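Local coordinates for protein proteolytically activated form of PPO4 Tyrosinase (Agaricus bisporus var. bisporus H97, PDB 4OUA) that catalyses the copper-dependent o-hydroxylation of monophenols and the oxidation of the resulting o-diphenols to o-quinones, the initial step of melanin synthesis, at residues Leu16-Val19 and Asp20-Arg23; Ser95-Glu98 and Gln99-Glu103; Glu217-Tyr220 and Asn221-Phe225; Asn370-Ile373 and Asp374-Gly378. All coordinates share one frame; numbering follows the deposited sequence.

Contact 1 of 4, residues Leu16-Val19 and Asp20-Arg23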
loop_
_atom_site.group_PDB
_atom_site.type_symbol
_atom_site.label_atom_id
_atom_site.label_comp_id
_atom_site.label_asym_id
_atom_site.label_seq_id
_atom_site.Cartn_x
_atom_site.Cartn_y
_atom_site.Cartn_z
ATOM N N LEU A 16 12.370 -2.267 -0.484
ATOM C CA LEU A 16 13.303 -1.550 0.374
ATOM C C LEU A 16 12.602 -0.550 1.287
ATOM O O LEU A 16 11.492 -0.102 1.004
ATOM C CB LEU A 16 14.351 -0.825 -0.472
ATOM C CG LEU A 16 15.170 -1.691 -1.429
ATOM C CD1 LEU A 16 16.229 -0.854 -2.128
ATOM C CD2 LEU A 16 15.803 -2.855 -0.689
ATOM N N ASP A 17 13.261 -0.218 2.393
ATOM C CA ASP A 17 12.820 0.866 3.255
ATOM C C ASP A 17 12.969 2.178 2.493
ATOM O O ASP A 17 14.022 2.441 1.910
ATOM C CB ASP A 17 13.632 0.892 4.553
ATOM C CG ASP A 17 13.104 1.899 5.557
ATOM O OD1 ASP A 17 13.261 3.117 5.325
ATOM O OD2 ASP A 17 12.542 1.470 6.586
ATOM N N ILE A 18 11.918 2.993 2.492
ATOM C CA ILE A 18 11.907 4.230 1.715
ATOM C C ILE A 18 13.093 5.135 2.054
ATOM O O ILE A 18 13.546 5.913 1.216
ATOM C CB ILE A 18 10.594 5.014 1.927
ATOM C CG1 ILE A 18 10.455 6.121 0.879
ATOM C CG2 ILE A 18 10.529 5.585 3.334
ATOM C CD1 ILE A 18 10.475 5.620 -0.547
ATOM N N VAL A 19 13.598 5.025 3.279
ATOM C CA VAL A 19 14.766 5.795 3.694
ATOM C C VAL A 19 15.998 5.368 2.906
ATOM O O VAL A 19 16.858 6.188 2.586
ATOM C CB VAL A 19 15.046 5.639 5.201
ATOM C CG1 VAL A 19 16.404 6.226 5.553
ATOM C CG2 VAL A 19 13.950 6.304 6.013
ATOM N N ASP A 20 16.073 4.079 2.595
ATOM C CA ASP A 20 17.158 3.544 1.781
ATOM C C ASP A 20 16.845 3.710 0.301
ATOM O O ASP A 20 17.728 3.994 -0.507
ATOM C CB ASP A 20 17.398 2.067 2.098
ATOM C CG ASP A 20 17.802 1.834 3.539
ATOM O OD1 ASP A 20 18.464 2.718 4.124
ATOM O OD2 ASP A 20 17.459 0.765 4.084
ATOM N N PHE A 21 15.573 3.528 -0.038
ATOM C CA PHE A 21 15.108 3.543 -1.419
ATOM C C PHE A 21 15.404 4.868 -2.115
ATOM O O PHE A 21 15.799 4.890 -3.281
ATOM C CB PHE A 21 13.606 3.252 -1.462
ATOM C CG PHE A 21 13.059 3.054 -2.847
ATOM C CD1 PHE A 21 12.949 1.785 -3.386
ATOM C CD2 PHE A 21 12.636 4.134 -3.601
ATOM C CE1 PHE A 21 12.439 1.597 -4.654
ATOM C CE2 PHE A 21 12.126 3.952 -4.869
ATOM C CZ PHE A 21 12.027 2.680 -5.397
ATOM N N VAL A 22 15.212 5.968 -1.395
ATOM C CA VAL A 22 15.413 7.295 -1.966
ATOM C C VAL A 22 16.889 7.575 -2.241
ATOM O O VAL A 22 17.221 8.401 -3.092
ATOM C CB VAL A 22 14.851 8.397 -1.043
ATOM C CG1 VAL A 22 13.329 8.319 -0.985
ATOM C CG2 VAL A 22 15.456 8.287 0.348
ATOM N N ARG A 23 17.771 6.885 -1.524
ATOM C CA ARG A 23 19.208 7.039 -1.728
ATOM C C ARG A 23 19.696 6.271 -2.956
ATOM O O ARG A 23 20.840 6.428 -3.379
ATOM C CB ARG A 23 19.985 6.573 -0.494
ATOM C CG ARG A 23 19.774 7.413 0.754
ATOM C CD ARG A 23 20.892 7.166 1.761
ATOM N NE ARG A 23 20.625 7.787 3.055
ATOM C CZ ARG A 23 20.176 7.130 4.121
ATOM N NH1 ARG A 23 19.946 5.825 4.047
ATOM N NH2 ARG A 23 19.960 7.773 5.261
HETATM O O HOH W 1 15.957 -1.311 2.899
#
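An N-cap built on Asp17 starts the short helix 18-21 and ties it to the residues that follow. The carboxylate reaches over the first turn with CG anti to the backbone N (chi1 -173°), which brings Asp17 OD1 to 2.8 Å from Val19 N; the bond uses the lone pair facing away from the other carboxylate oxygen. The backbone of the same residue closes the turn: Asp17 O receives Phe21 N at 2.7 Å, and Asp20 N more weakly. Val22 N then bonds to Ile18 O at 3.1 Å. A water joins the two acidic residues, accepting from Asp17 N and donating to Asp20 OD2 (2.8 Å). Apolar packing comes from Ile18 CD1, 4.0 Å from both Phe21 CD2 and Val22 CG1, and from Leu16 CB, which meets the edge of the Phe21 ring 4.2 Å from CD1. Val19 and Arg23 run side by side, with Val19 O over one guanidinium face, and Arg23 NH1 forms a salt bridge to Asp20 OD1 at 3.4 Å. With an alanine in place of Asp17, Val19 N would probably be left without its capping acceptor. Around this turn, Leu16 and Ile18 share backbone bonds with Tyr130, Phe21 packs on Leu126 and Pro129, Ile18 and Val22 touch helix 141-144, and Leu16 and Val22 touch helix 25-39.

Contact 2 of 4, residues Ser95-Glu98 and Gln99-Glu103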
loop_
_atom_site.group_PDB
_atom_site.type_symbol
_atom_site.label_atom_id
_atom_site.label_comp_id
_atom_site.label_asym_id
_atom_site.label_seq_id
_atom_site.Cartn_x
_atom_site.Cartn_y
_atom_site.Cartn_z
ATOM N N SER A 95 0.196 -5.830 -4.788
ATOM C CA SER A 95 0.838 -6.669 -5.793
ATOM C C SER A 95 0.492 -6.236 -7.213
ATOM O O SER A 95 1.362 -6.196 -8.085
ATOM C CB SER A 95 0.450 -8.131 -5.588
ATOM O OG SER A 95 0.845 -8.574 -4.304
ATOM N N ILE A 96 -0.777 -5.919 -7.445
ATOM C CA ILE A 96 -1.203 -5.468 -8.763
ATOM C C ILE A 96 -0.613 -4.094 -9.050
ATOM O O ILE A 96 -0.206 -3.806 -10.175
ATOM C CB ILE A 96 -2.738 -5.413 -8.890
ATOM C CG1 ILE A 96 -3.137 -5.078 -10.329
ATOM C CG2 ILE A 96 -3.328 -4.403 -7.918
ATOM C CD1 ILE A 96 -2.600 -6.058 -11.350
ATOM N N TYR A 97 -0.558 -3.256 -8.020
ATOM C CA TYR A 97 0.030 -1.928 -8.144
ATOM C C TYR A 97 1.515 -2.020 -8.467
ATOM O O TYR A 97 1.993 -1.406 -9.419
ATOM C CB TYR A 97 -0.173 -1.125 -6.861
ATOM C CG TYR A 97 0.325 0.298 -6.949
ATOM C CD1 TYR A 97 -0.471 1.298 -7.490
ATOM C CD2 TYR A 97 1.589 0.643 -6.489
ATOM C CE1 TYR A 97 -0.022 2.604 -7.571
ATOM C CE2 TYR A 97 2.047 1.944 -6.567
ATOM C CZ TYR A 97 1.238 2.920 -7.106
ATOM O OH TYR A 97 1.695 4.215 -7.184
ATOM N N GLU A 98 2.235 -2.788 -7.655
ATOM C CA GLU A 98 3.659 -3.024 -7.862
ATOM C C GLU A 98 3.918 -3.621 -9.242
ATOM O O GLU A 98 4.903 -3.282 -9.900
ATOM C CB GLU A 98 4.205 -3.950 -6.775
ATOM C CG GLU A 98 5.690 -4.230 -6.880
ATOM C CD GLU A 98 6.167 -5.229 -5.843
ATOM O OE1 GLU A 98 5.522 -6.290 -5.693
ATOM O OE2 GLU A 98 7.184 -4.950 -5.174
ATOM N N GLN A 99 3.026 -4.509 -9.670
ATOM C CA GLN A 99 3.114 -5.124 -10.989
ATOM C C GLN A 99 2.993 -4.078 -12.095
ATOM O O GLN A 99 3.893 -3.927 -12.923
ATOM C CB GLN A 99 2.027 -6.191 -11.152
ATOM C CG GLN A 99 1.898 -6.748 -12.561
ATOM C CD GLN A 99 0.690 -7.652 -12.717
ATOM O OE1 GLN A 99 0.273 -8.317 -11.770
ATOM N NE2 GLN A 99 0.117 -7.672 -13.915
ATOM N N ILE A 100 1.875 -3.361 -12.098
ATOM C CA ILE A 100 1.624 -2.326 -13.091
ATOM C C ILE A 100 2.690 -1.238 -13.045
ATOM O O ILE A 100 3.105 -0.720 -14.083
ATOM C CB ILE A 100 0.242 -1.681 -12.891
ATOM C CG1 ILE A 100 -0.863 -2.704 -13.154
ATOM C CG2 ILE A 100 0.081 -0.473 -13.799
ATOM C CD1 ILE A 100 -0.815 -3.309 -14.543
ATOM N N LEU A 101 3.133 -0.904 -11.837
ATOM C CA LEU A 101 4.123 0.149 -11.653
ATOM C C LEU A 101 5.477 -0.246 -12.234
ATOM O O LEU A 101 6.213 0.602 -12.741
ATOM C CB LEU A 101 4.268 0.494 -10.171
ATOM C CG LEU A 101 5.113 1.732 -9.866
ATOM C CD1 LEU A 101 4.550 2.949 -10.582
ATOM C CD2 LEU A 101 5.175 1.972 -8.370
ATOM N N GLN A 102 5.806 -1.533 -12.158
ATOM C CA GLN A 102 7.044 -2.031 -12.743
ATOM C C GLN A 102 6.965 -2.004 -14.264
ATOM O O GLN A 102 7.927 -1.635 -14.940
ATOM C CB GLN A 102 7.347 -3.454 -12.268
ATOM C CG GLN A 102 8.680 -3.989 -12.777
ATOM C CD GLN A 102 8.793 -5.498 -12.678
ATOM O OE1 GLN A 102 7.828 -6.221 -12.924
ATOM N NE2 GLN A 102 9.977 -5.980 -12.321
ATOM N N GLU A 103 5.811 -2.404 -14.793
ATOM C CA GLU A 103 5.596 -2.463 -16.233
ATOM C C GLU A 103 5.872 -1.110 -16.876
ATOM O O GLU A 103 6.446 -1.030 -17.960
ATOM C CB GLU A 103 4.168 -2.917 -16.542
ATOM C CG GLU A 103 3.932 -3.289 -17.999
ATOM C CD GLU A 103 2.564 -3.908 -18.228
ATOM O OE1 GLU A 103 2.475 -4.884 -19.002
ATOM O OE2 GLU A 103 1.577 -3.418 -17.636
#
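Gln99 OE1, 3.7 Å from Ile96 CD1, is gripped by two backbone donors, Gly7 N and Val6 N, which fasten the N-terminal segment to helix 86-109. This helix belongs to the helical core of the tyrosinase fold and carries the copper ligand His90 about two turns before Tyr97. The Gln99 chain is extended beyond CG and passes obliquely across the end of Ile96, so the amide meets a methyl group on its way to the N-terminal backbone. Regular i to i+4 bonds hold the turns together: Ile100 N donates almost straight to Ile96 O (2.9 Å, 176°), and Leu101 N reaches Tyr97 O at 2.7 Å. Ile96 CD1 also lies 4.2 Å from Ile100 CG1. The other buried polar ends are satisfied from outside: Glu98 takes a salt bridge from Arg15 and a hydrogen bond from Gln128 N, while Gln102 is bound by Ala123 O and Thr9 N. In Tyr97, whose ring stacks with Trp279, CG anti to the backbone N (chi1 -176°) lays the ring alongside Leu101, both side chains pointing the same way. Their closest atoms are Tyr97 CE2 and Leu101 CD2, 3.6 Å apart, with the methyl oblique to the ring.

Contact 3 of 4, residues Glu217-Tyr220 and Asn221-Phe225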
loop_
_atom_site.group_PDB
_atom_site.type_symbol
_atom_site.label_atom_id
_atom_site.label_comp_id
_atom_site.label_asym_id
_atom_site.label_seq_id
_atom_site.Cartn_x
_atom_site.Cartn_y
_atom_site.Cartn_z
ATOM N N GLU A 217 4.947 2.201 19.941
ATOM C CA GLU A 217 4.393 1.345 20.982
ATOM C C GLU A 217 3.175 0.576 20.483
ATOM O O GLU A 217 3.010 -0.604 20.791
ATOM C CB GLU A 217 4.027 2.174 22.214
ATOM C CG GLU A 217 5.224 2.796 22.914
ATOM C CD GLU A 217 4.831 3.582 24.150
ATOM O OE1 GLU A 217 3.752 4.213 24.138
ATOM O OE2 GLU A 217 5.600 3.562 25.136
ATOM N N LYS A 218 2.321 1.248 19.715
ATOM C CA LYS A 218 1.158 0.595 19.128
ATOM C C LYS A 218 1.581 -0.527 18.185
ATOM O O LYS A 218 0.997 -1.611 18.192
ATOM C CB LYS A 218 0.286 1.600 18.374
ATOM C CG LYS A 218 -0.532 2.530 19.252
ATOM C CD LYS A 218 -1.693 3.117 18.459
ATOM C CE LYS A 218 -2.435 4.190 19.241
ATOM N NZ LYS A 218 -1.651 5.451 19.338
ATOM N N THR A 219 2.601 -0.255 17.375
ATOM C CA THR A 219 3.092 -1.226 16.403
ATOM C C THR A 219 3.725 -2.427 17.091
ATOM O O THR A 219 3.540 -3.565 16.666
ATOM C CB THR A 219 4.119 -0.598 15.449
ATOM O OG1 THR A 219 3.541 0.547 14.807
ATOM C CG2 THR A 219 4.544 -1.605 14.393
ATOM N N TYR A 220 4.473 -2.160 18.156
ATOM C CA TYR A 220 5.123 -3.211 18.931
ATOM C C TYR A 220 4.108 -4.219 19.458
ATOM O O TYR A 220 4.231 -5.420 19.213
ATOM C CB TYR A 220 5.917 -2.600 20.088
ATOM C CG TYR A 220 6.652 -3.606 20.941
ATOM C CD1 TYR A 220 7.847 -4.167 20.514
ATOM C CD2 TYR A 220 6.155 -3.988 22.182
ATOM C CE1 TYR A 220 8.523 -5.088 21.294
ATOM C CE2 TYR A 220 6.827 -4.908 22.970
ATOM C CZ TYR A 220 8.009 -5.454 22.521
ATOM O OH TYR A 220 8.677 -6.368 23.301
ATOM N N ASN A 221 3.100 -3.725 20.171
ATOM C CA ASN A 221 2.083 -4.585 20.768
ATOM C C ASN A 221 1.263 -5.337 19.725
ATOM O O ASN A 221 0.757 -6.427 19.990
ATOM C CB ASN A 221 1.151 -3.765 21.661
ATOM C CG ASN A 221 1.875 -3.122 22.825
ATOM O OD1 ASN A 221 2.730 -3.741 23.460
ATOM N ND2 ASN A 221 1.542 -1.868 23.108
ATOM N N MET A 222 1.135 -4.749 18.541
ATOM C CA MET A 222 0.385 -5.370 17.456
ATOM C C MET A 222 1.119 -6.590 16.920
ATOM O O MET A 222 0.526 -7.651 16.727
ATOM C CB MET A 222 0.140 -4.359 16.333
ATOM C CG MET A 222 -0.481 -4.942 15.070
ATOM S SD MET A 222 0.748 -5.425 13.840
ATOM C CE MET A 222 1.682 -3.906 13.678
ATOM N N LEU A 223 2.419 -6.430 16.694
ATOM C CA LEU A 223 3.243 -7.479 16.109
ATOM C C LEU A 223 3.463 -8.657 17.054
ATOM O O LEU A 223 3.366 -9.815 16.649
ATOM C CB LEU A 223 4.595 -6.902 15.683
ATOM C CG LEU A 223 4.556 -5.881 14.544
ATOM C CD1 LEU A 223 5.912 -5.214 14.360
ATOM C CD2 LEU A 223 4.101 -6.545 13.252
ATOM N N LYS A 224 3.754 -8.358 18.316
ATOM C CA LYS A 224 4.134 -9.391 19.274
ATOM C C LYS A 224 2.949 -10.148 19.865
ATOM O O LYS A 224 3.023 -11.358 20.069
ATOM C CB LYS A 224 4.956 -8.780 20.413
ATOM C CG LYS A 224 6.293 -8.204 19.978
ATOM C CD LYS A 224 7.333 -8.368 21.071
ATOM C CE LYS A 224 7.529 -9.837 21.412
ATOM N NZ LYS A 224 8.580 -10.048 22.446
ATOM N N PHE A 225 1.858 -9.440 20.140
ATOM C CA PHE A 225 0.754 -10.029 20.893
ATOM C C PHE A 225 -0.526 -10.171 20.078
ATOM O O PHE A 225 -1.417 -9.327 20.148
ATOM C CB PHE A 225 0.487 -9.196 22.147
ATOM C CG PHE A 225 1.733 -8.853 22.913
ATOM C CD1 PHE A 225 2.404 -9.823 23.640
ATOM C CD2 PHE A 225 2.239 -7.565 22.898
ATOM C CE1 PHE A 225 3.553 -9.512 24.343
ATOM C CE2 PHE A 225 3.387 -7.248 23.601
ATOM C CZ PHE A 225 4.045 -8.224 24.324
#
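Lys224 folds over one face of the Tyr220 ring in a CH-pi contact. Its CG stands 4.2 Å from the centroid of that ring and 17° off the normal, displaced toward the rim. The lysine chain is bent at both chi2 and chi3, and these bends carry CD along the ring toward the phenol end, where Tyr220 OH and Lys224 NZ converge on the same atom, Asp374 OD1, by a hydrogen bond and a salt bridge respectively. Such sharing would probably hold both groups in place and offset the lysine charge. On the next residue Phe225 turns its ring back, so that Phe225 CE2 lies 4.2 Å from Tyr220 CE2, while Lys224 CB sits over the centre of the phenylalanine ring. The Asn221 amide plane is turned 71° from the Tyr220 ring, with Asn221 OD1 3.7 Å from Tyr220 CD2. These residues form the last turns of helix 201-224, with Lys224 N bonded to Tyr220 O (3.1 Å) and Phe225 N to Asn221 O in the final turn, and Phe225 is the first to leave helical geometry. A second side of the helix is apolar and packs against helices 246-258 and 277-295, which carry the ligands of the second copper; the Met222 side chain is about 8 Å from that of His250. Here Thr219 lies alongside Met222 and Leu223, all pointing the same way, while its OG1 bonds to Thr215 O. Met222 is bent at chi2 (-93°) and again at chi3, which turns its CE to 3.7 Å from Thr219 CG2. Leu223 CD1 approaches that same Thr219 CG2 to 3.9 Å.

Contact 4 of 4, residues Asn370-Ile373 and Asp374-Gly378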
loop_
_atom_site.group_PDB
_atom_site.type_symbol
_atom_site.label_atom_id
_atom_site.label_comp_id
_atom_site.label_asym_id
_atom_site.label_seq_id
_atom_site.Cartn_x
_atom_site.Cartn_y
_atom_site.Cartn_z
ATOM N N ASN A 370 11.877 -12.015 16.215
ATOM C CA ASN A 370 11.439 -11.554 17.527
ATOM C C ASN A 370 12.436 -10.571 18.132
ATOM O O ASN A 370 12.049 -9.531 18.662
ATOM C CB ASN A 370 11.229 -12.737 18.471
ATOM C CG ASN A 370 10.472 -12.352 19.725
ATOM O OD1 ASN A 370 9.250 -12.478 19.787
ATOM N ND2 ASN A 370 11.195 -11.872 20.732
ATOM N N ASP A 371 13.721 -10.903 18.053
ATOM C CA ASP A 371 14.765 -9.992 18.507
ATOM C C ASP A 371 14.750 -8.721 17.673
ATOM O O ASP A 371 15.016 -7.631 18.176
ATOM C CB ASP A 371 16.143 -10.650 18.430
ATOM C CG ASP A 371 16.340 -11.720 19.481
ATOM O OD1 ASP A 371 15.505 -11.814 20.405
ATOM O OD2 ASP A 371 17.339 -12.464 19.387
ATOM N N HIS A 372 14.437 -8.878 16.390
ATOM C CA HIS A 372 14.360 -7.755 15.466
ATOM C C HIS A 372 13.276 -6.769 15.894
ATOM O O HIS A 372 13.517 -5.562 15.979
ATOM C CB HIS A 372 14.095 -8.260 14.046
ATOM C CG HIS A 372 13.999 -7.171 13.025
ATOM N ND1 HIS A 372 14.932 -6.164 12.918
ATOM C CD2 HIS A 372 13.078 -6.934 12.061
ATOM C CE1 HIS A 372 14.591 -5.353 11.935
ATOM N NE2 HIS A 372 13.470 -5.796 11.397
ATOM N N ILE A 373 12.085 -7.291 16.169
ATOM C CA ILE A 373 10.967 -6.459 16.600
ATOM C C ILE A 373 11.250 -5.791 17.943
ATOM O O ILE A 373 11.043 -4.587 18.098
ATOM C CB ILE A 373 9.669 -7.277 16.707
ATOM C CG1 ILE A 373 9.317 -7.886 15.346
ATOM C CG2 ILE A 373 8.534 -6.405 17.221
ATOM C CD1 ILE A 373 8.069 -8.740 15.357
ATOM N N ASP A 374 11.725 -6.578 18.905
ATOM C CA ASP A 374 12.076 -6.071 20.230
ATOM C C ASP A 374 13.069 -4.916 20.165
ATOM O O ASP A 374 12.904 -3.900 20.839
ATOM C CB ASP A 374 12.664 -7.190 21.091
ATOM C CG ASP A 374 11.625 -8.195 21.530
ATOM O OD1 ASP A 374 10.488 -7.779 21.832
ATOM O OD2 ASP A 374 11.951 -9.401 21.575
ATOM N N ARG A 375 14.102 -5.085 19.350
ATOM C CA ARG A 375 15.184 -4.117 19.254
ATOM C C ARG A 375 14.778 -2.864 18.480
ATOM O O ARG A 375 15.364 -1.797 18.662
ATOM C CB ARG A 375 16.404 -4.772 18.599
ATOM C CG ARG A 375 17.494 -3.809 18.168
ATOM C CD ARG A 375 18.725 -4.563 17.701
ATOM N NE ARG A 375 18.383 -5.662 16.804
ATOM C CZ ARG A 375 18.486 -6.948 17.123
ATOM N NH1 ARG A 375 18.934 -7.304 18.319
ATOM N NH2 ARG A 375 18.150 -7.881 16.242
ATOM N N ARG A 376 13.766 -2.992 17.627
ATOM C CA ARG A 376 13.374 -1.889 16.757
ATOM C C ARG A 376 12.139 -1.141 17.257
ATOM O O ARG A 376 12.067 0.083 17.153
ATOM C CB ARG A 376 13.129 -2.404 15.336
ATOM C CG ARG A 376 12.880 -1.310 14.308
ATOM C CD ARG A 376 12.921 -1.871 12.896
ATOM N NE ARG A 376 12.762 -0.837 11.877
ATOM C CZ ARG A 376 13.763 -0.112 11.385
ATOM N NH1 ARG A 376 15.000 -0.299 11.824
ATOM N NH2 ARG A 376 13.527 0.806 10.456
ATOM N N TYR A 377 11.170 -1.871 17.799
ATOM C CA TYR A 377 9.919 -1.256 18.234
ATOM C C TYR A 377 9.692 -1.395 19.736
ATOM O O TYR A 377 8.624 -1.055 20.243
ATOM C CB TYR A 377 8.737 -1.862 17.476
ATOM C CG TYR A 377 8.890 -1.817 15.974
ATOM C CD1 TYR A 377 8.659 -0.644 15.269
ATOM C CD2 TYR A 377 9.264 -2.948 15.262
ATOM C CE1 TYR A 377 8.799 -0.598 13.896
ATOM C CE2 TYR A 377 9.406 -2.912 13.891
ATOM C CZ TYR A 377 9.173 -1.735 13.212
ATOM O OH TYR A 377 9.314 -1.694 11.845
ATOM N N GLY A 378 10.699 -1.893 20.444
ATOM C CA GLY A 378 10.590 -2.076 21.879
ATOM C C GLY A 378 11.558 -1.218 22.671
ATOM O O GLY A 378 11.770 -1.457 23.858
#
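Asn370 and Asp374 meet one helical turn apart, amide and carboxylate planes 75° to each other, with Asn370 ND2 2.7 Å from Asp374 OD2 but badly angled for a hydrogen bond. In the backbone, Asp374 N donates to Asn370 O (3.0 Å). His372 and Arg376 instead run side by side, ring and guanidinium planes only 24° apart, touching where His372 CE1 meets Arg376 CD at 4.0 Å. The Arg375 chain bends at chi3 (46°), laying its guanidinium face over Asp371 O. Ile373 CG2 meets Tyr377 CD2 at 4.0 Å, and Ile373 O accepts from both Tyr377 N (2.7 Å) and Arg376 N (3.2 Å) in the closing turn of helix 362-377, a C-terminal helix lying against helix 201-224. From that helix Asp374 OD1 takes the Lys224 salt bridge and the Tyr220 OH hydrogen bond. Replacing Asp374 by an alanine would probably leave Lys224 without its charge partner and the Tyr220 hydroxyl without its mate. Asp132 plays the matching part on another side, salt-bridged to Arg376 NH2 and hydrogen-bonded to Tyr377 OH, while Phe135 makes a cation-pi contact with Arg376. The carboxylates of Asp371 and Asp374 lie close together, so the charge of Lys224 is likely to ease their mutual repulsion.

In the fold
Contact 2 is the core member, in a helix of the copper-binding domain, with its polar ends bound mainly by backbone groups and by Arg15; contacts 1, 3 and 4 each combine buried and exposed residues. Contacts 3 and 4 hold neighbouring helices, their centres about 10 Å apart, and share one charged junction between Tyr220, Lys224 and Asp374, whereas contacts 2 and 3 lie on opposite sides of the chain's centre. Contact 1 approaches contact 4 through packing of Asp17 OD2 on Arg376 NH2, 4.0 Å apart. Chemistry follows place: capping and water at a short helix start, buried polar ends satisfied amid apolar packing inside, and rings with salt bridges at two helix ends.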